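Local coordinates for protein putative sarcosine dimethylglycine methyltransferase (Galdieria sulphuraria, PDB 2O57) that probably transfers methyl groups from S-adenosylmethionine to sarcosine or dimethylglycine, at residues R180-E191 and K283-S294. Sequence-based numbering, arbitrary orientation.
Sequences RGVMAITDPMKE and KLTWGGMLFRKS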
loop_
_atom_site.group_PDB
_atom_site.type_symbol
_atom_site.label_atom_id
_atom_site.label_comp_id
_atom_site.label_asym_id
_atom_site.label_seq_id
_atom_site.Cartn_x
_atom_site.Cartn_y
_atom_site.Cartn_z
ATOM N N ARG A 180 -14.027 11.318 13.272
ATOM C CA ARG A 180 -13.204 10.101 13.379
ATOM C C ARG A 180 -13.666 8.970 12.457
ATOM O O ARG A 180 -13.119 7.892 12.506
ATOM C CB ARG A 180 -13.020 9.629 14.822
ATOM C CG ARG A 180 -12.434 10.713 15.762
ATOM C CD ARG A 180 -11.882 10.108 17.083
ATOM N NE ARG A 180 -10.784 9.149 16.833
ATOM C CZ ARG A 180 -9.537 9.470 16.457
ATOM N NH1 ARG A 180 -9.171 10.736 16.226
ATOM N NH2 ARG A 180 -8.643 8.506 16.276
ATOM N N GLY A 181 -14.654 9.248 11.606
ATOM C CA GLY A 181 -14.973 8.363 10.483
ATOM C C GLY A 181 -13.809 8.164 9.535
ATOM O O GLY A 181 -12.922 9.015 9.442
ATOM N N VAL A 182 -13.798 7.036 8.820
ATOM C CA VAL A 182 -12.632 6.680 8.028
ATOM C C VAL A 182 -13.064 6.503 6.568
ATOM O O VAL A 182 -14.120 5.916 6.300
ATOM C CB VAL A 182 -11.922 5.395 8.588
ATOM C CG1 VAL A 182 -10.780 4.907 7.653
ATOM C CG2 VAL A 182 -11.299 5.689 9.964
HETATM N N MSE A 183 -12.261 7.011 5.636
HETATM C CA MSE A 183 -12.565 6.781 4.229
HETATM C C MSE A 183 -11.474 5.965 3.569
HETATM O O MSE A 183 -10.289 6.322 3.661
HETATM C CB MSE A 183 -12.710 8.105 3.484
HETATM C CG MSE A 183 -12.845 7.895 1.967
HETATM SE SE MSE A 183 -13.650 9.368 0.983
HETATM C CE MSE A 183 -12.239 10.597 1.041
ATOM N N ALA A 184 -11.867 4.920 2.850
ATOM C CA ALA A 184 -10.919 4.125 2.065
ATOM C C ALA A 184 -11.243 4.289 0.578
ATOM O O ALA A 184 -12.375 4.025 0.147
ATOM C CB ALA A 184 -10.959 2.635 2.481
ATOM N N ILE A 185 -10.256 4.730 -0.208
ATOM C CA ILE A 185 -10.454 4.923 -1.655
ATOM C C ILE A 185 -9.372 4.251 -2.454
ATOM O O ILE A 185 -8.244 4.013 -1.945
ATOM C CB ILE A 185 -10.531 6.415 -2.095
ATOM C CG1 ILE A 185 -9.166 7.140 -1.929
ATOM C CG2 ILE A 185 -11.631 7.125 -1.335
ATOM C CD1 ILE A 185 -9.141 8.521 -2.622
ATOM N N THR A 186 -9.718 3.906 -3.694
ATOM C CA THR A 186 -8.744 3.483 -4.699
ATOM C C THR A 186 -9.061 4.283 -5.977
ATOM O O THR A 186 -10.208 4.686 -6.178
ATOM C CB THR A 186 -8.740 1.922 -5.014
ATOM O OG1 THR A 186 -9.936 1.494 -5.722
ATOM C CG2 THR A 186 -8.442 1.060 -3.796
ATOM N N ASP A 187 -8.056 4.547 -6.812
ATOM C CA ASP A 187 -8.300 5.287 -8.048
ATOM C C ASP A 187 -7.134 5.092 -8.991
ATOM O O ASP A 187 -5.964 5.245 -8.594
ATOM C CB ASP A 187 -8.441 6.783 -7.706
ATOM C CG ASP A 187 -9.468 7.522 -8.597
ATOM O OD1 ASP A 187 -10.428 6.895 -9.082
ATOM O OD2 ASP A 187 -9.307 8.753 -8.762
ATOM N N PRO A 188 -7.426 4.808 -10.265
ATOM C CA PRO A 188 -6.344 4.976 -11.234
ATOM C C PRO A 188 -5.942 6.449 -11.194
ATOM O O PRO A 188 -6.812 7.341 -10.997
ATOM C CB PRO A 188 -7.014 4.663 -12.571
ATOM C CG PRO A 188 -8.246 3.790 -12.215
ATOM C CD PRO A 188 -8.707 4.398 -10.895
HETATM N N MSE A 189 -4.645 6.719 -11.313
HETATM C CA MSE A 189 -4.141 8.088 -11.161
HETATM C C MSE A 189 -2.867 8.332 -11.949
HETATM O O MSE A 189 -2.334 7.405 -12.542
HETATM C CB MSE A 189 -3.989 8.510 -9.678
HETATM C CG MSE A 189 -3.532 7.514 -8.651
HETATM SE SE MSE A 189 -3.752 8.295 -6.785
HETATM C CE MSE A 189 -5.315 7.740 -6.116
ATOM N N LYS A 190 -2.428 9.587 -12.003
ATOM C CA LYS A 190 -1.106 9.903 -12.491
ATOM C C LYS A 190 -0.146 9.917 -11.295
ATOM O O LYS A 190 -0.555 10.132 -10.130
ATOM C CB LYS A 190 -1.083 11.240 -13.276
ATOM C CG LYS A 190 -1.311 12.520 -12.429
ATOM C CD LYS A 190 -1.294 13.834 -13.295
ATOM C CE LYS A 190 -0.874 15.028 -12.440
ATOM N NZ LYS A 190 -1.099 16.348 -13.129
ATOM N N GLU A 191 1.124 9.633 -11.576
ATOM C CA GLU A 191 2.182 9.802 -10.577
ATOM C C GLU A 191 2.350 11.282 -10.219
ATOM O O GLU A 191 2.244 12.153 -11.097
ATOM C CB GLU A 191 3.498 9.221 -11.116
ATOM C CG GLU A 191 3.450 7.711 -11.257
ATOM C CD GLU A 191 3.861 7.015 -9.979
ATOM O OE1 GLU A 191 4.113 7.734 -8.977
ATOM O OE2 GLU A 191 3.956 5.772 -9.981
ATOM N N LYS A 283 4.422 7.035 -15.683
ATOM C CA LYS A 283 3.567 8.226 -15.632
ATOM C C LYS A 283 2.266 8.018 -14.834
ATOM O O LYS A 283 1.729 8.958 -14.297
ATOM C CB LYS A 283 3.178 8.709 -17.030
ATOM C CG LYS A 283 4.389 9.025 -17.940
ATOM C CD LYS A 283 3.910 9.766 -19.160
ATOM C CE LYS A 283 5.077 10.230 -20.004
ATOM N NZ LYS A 283 5.040 9.450 -21.282
ATOM N N LEU A 284 1.765 6.791 -14.828
ATOM C CA LEU A 284 0.448 6.474 -14.273
ATOM C C LEU A 284 0.568 5.397 -13.219
ATOM O O LEU A 284 1.470 4.552 -13.274
ATOM C CB LEU A 284 -0.504 6.003 -15.369
ATOM C CG LEU A 284 -0.682 6.947 -16.569
ATOM C CD1 LEU A 284 -1.646 6.283 -17.592
ATOM C CD2 LEU A 284 -1.255 8.273 -16.135
ATOM N N THR A 285 -0.350 5.412 -12.277
ATOM C CA THR A 285 -0.363 4.368 -11.239
ATOM C C THR A 285 -1.776 4.045 -10.764
ATOM O O THR A 285 -2.726 4.679 -11.180
ATOM C CB THR A 285 0.565 4.749 -10.020
ATOM O OG1 THR A 285 0.688 3.636 -9.152
ATOM C CG2 THR A 285 0.045 5.964 -9.221
ATOM N N TRP A 286 -1.907 3.032 -9.924
ATOM C CA TRP A 286 -3.184 2.766 -9.276
ATOM C C TRP A 286 -2.958 3.078 -7.815
ATOM O O TRP A 286 -2.152 2.423 -7.172
ATOM C CB TRP A 286 -3.633 1.311 -9.481
ATOM C CG TRP A 286 -4.956 0.977 -8.786
ATOM C CD1 TRP A 286 -6.164 1.633 -8.946
ATOM C CD2 TRP A 286 -5.182 -0.061 -7.854
ATOM N NE1 TRP A 286 -7.105 1.074 -8.132
ATOM C CE2 TRP A 286 -6.546 0.006 -7.473
ATOM C CE3 TRP A 286 -4.369 -1.069 -7.307
ATOM C CZ2 TRP A 286 -7.121 -0.890 -6.559
ATOM C CZ3 TRP A 286 -4.948 -1.975 -6.401
ATOM C CH2 TRP A 286 -6.314 -1.865 -6.033
ATOM N N GLY A 287 -3.660 4.090 -7.317
ATOM C CA GLY A 287 -3.450 4.627 -5.975
ATOM C C GLY A 287 -4.462 4.097 -4.996
ATOM O O GLY A 287 -5.573 3.757 -5.374
ATOM N N GLY A 288 -4.075 4.010 -3.728
ATOM C CA GLY A 288 -5.010 3.612 -2.670
ATOM C C GLY A 288 -4.721 4.518 -1.481
ATOM O O GLY A 288 -3.550 4.852 -1.238
HETATM N N MSE A 289 -5.755 4.925 -0.743
HETATM C CA MSE A 289 -5.554 5.788 0.420
HETATM C C MSE A 289 -6.592 5.566 1.509
HETATM O O MSE A 289 -7.724 5.230 1.224
HETATM C CB MSE A 289 -5.615 7.262 0.039
HETATM C CG MSE A 289 -4.939 7.589 -1.287
HETATM SE SE MSE A 289 -5.159 9.389 -1.931
HETATM C CE MSE A 289 -4.033 10.370 -0.638
ATOM N N LEU A 290 -6.196 5.798 2.756
ATOM C CA LEU A 290 -7.151 5.849 3.852
ATOM C C LEU A 290 -6.988 7.165 4.575
ATOM O O LEU A 290 -5.859 7.653 4.797
ATOM C CB LEU A 290 -6.971 4.696 4.819
ATOM C CG LEU A 290 -7.663 3.377 4.450
ATOM C CD1 LEU A 290 -6.755 2.595 3.406
ATOM C CD2 LEU A 290 -7.748 2.655 5.744
ATOM N N PHE A 291 -8.124 7.744 4.928
ATOM C CA PHE A 291 -8.169 9.028 5.610
ATOM C C PHE A 291 -8.985 8.874 6.865
ATOM O O PHE A 291 -9.836 7.982 6.945
ATOM C CB PHE A 291 -8.883 10.077 4.756
ATOM C CG PHE A 291 -8.325 10.252 3.368
ATOM C CD1 PHE A 291 -7.256 11.114 3.136
ATOM C CD2 PHE A 291 -8.906 9.591 2.288
ATOM C CE1 PHE A 291 -6.758 11.304 1.838
ATOM C CE2 PHE A 291 -8.427 9.783 0.989
ATOM C CZ PHE A 291 -7.350 10.637 0.767
ATOM N N ARG A 292 -8.746 9.740 7.842
ATOM C CA ARG A 292 -9.666 9.848 8.956
ATOM C C ARG A 292 -10.103 11.302 9.134
ATOM O O ARG A 292 -9.305 12.225 8.957
ATOM C CB ARG A 292 -9.051 9.303 10.248
ATOM C CG ARG A 292 -10.036 9.257 11.426
ATOM C CD ARG A 292 -9.423 8.807 12.754
ATOM N NE ARG A 292 -8.954 7.421 12.803
ATOM C CZ ARG A 292 -9.696 6.331 13.042
ATOM N NH1 ARG A 292 -11.035 6.385 13.218
ATOM N NH2 ARG A 292 -9.078 5.162 13.091
ATOM N N LYS A 293 -11.376 11.509 9.457
ATOM C CA LYS A 293 -11.878 12.837 9.791
ATOM C C LYS A 293 -11.430 13.263 11.221
ATOM O O LYS A 293 -12.136 13.031 12.220
ATOM C CB LYS A 293 -13.400 12.901 9.674
ATOM C CG LYS A 293 -13.962 14.300 9.881
ATOM C CD LYS A 293 -15.474 14.368 9.512
ATOM C CE LYS A 293 -16.120 15.673 9.983
ATOM N NZ LYS A 293 -17.584 15.709 9.590
ATOM N N SER A 294 -10.234 13.841 11.287
ATOM C CA SER A 294 -9.611 14.314 12.535
ATOM C C SER A 294 -8.444 15.191 12.128
ATOM O O SER A 294 -7.911 15.062 11.013
ATOM C CB SER A 294 -9.089 13.157 13.419
ATOM O OG SER A 294 -8.142 12.374 12.709
HETATM O O HOH W 1 4.059 4.611 -12.670
#
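Met189 arches over Gly287, its selenium-bearing end bent back so that CE rests 3.6 Å from Gly287 CA. The fit depends on glycine, since a CB there would run into SE. Phe291, on this face too, fills the groove between Met183 and Ile185: the methyl CE of Met183 reaches its CD2 at 3.7 Å, while Ile185 CD1 meets the ring at its edge, near its plane, 3.9 Å from CE2. Flexible and branched chains thus fit round a rigid ring, and helix 214-223 packs here through Tyr217 and Ala221. The two strands, 181-190 and 284-293, are antiparallel neighbours in the Rossmann-like methyltransferase sheet, whose reversed strand 284-293 lies between 181-190 and 226-233; paired N-H···O bonds run from Met183–Phe291 to Met189–Thr285. On the opposite face of the sheet, with Ala184 and Leu290, Trp286, its CG anti to the backbone N (chi1 179°), reaches obliquely across Thr186, whose compact CB lies 3.6 Å from Trp286 CZ2; Asp158 accepts hydrogen bonds from both Trp286 NE1 and Thr186 OG1. Leu290 CG leans on the small Ala184 CB at 3.9 Å. Farther along, the Arg292 guanidinium is sandwiched: Val182 CG2 presses on one face, 3.3 Å from NH1, and the Arg180 guanidinium stacks on the other with planes 8° apart. NH1 also donates to Arg180 O at 2.7 Å, tying down the corner the chain turns at Arg180. A leucine in place of Arg292 would probably leave that carbonyl without its side-chain donor and the Arg180 guanidinium without its flat partner. At the far end, a water donates to both Glu191 OE2 and Leu284 O, while Glu191 OE1 salt-bridges Arg218 of the second subunit.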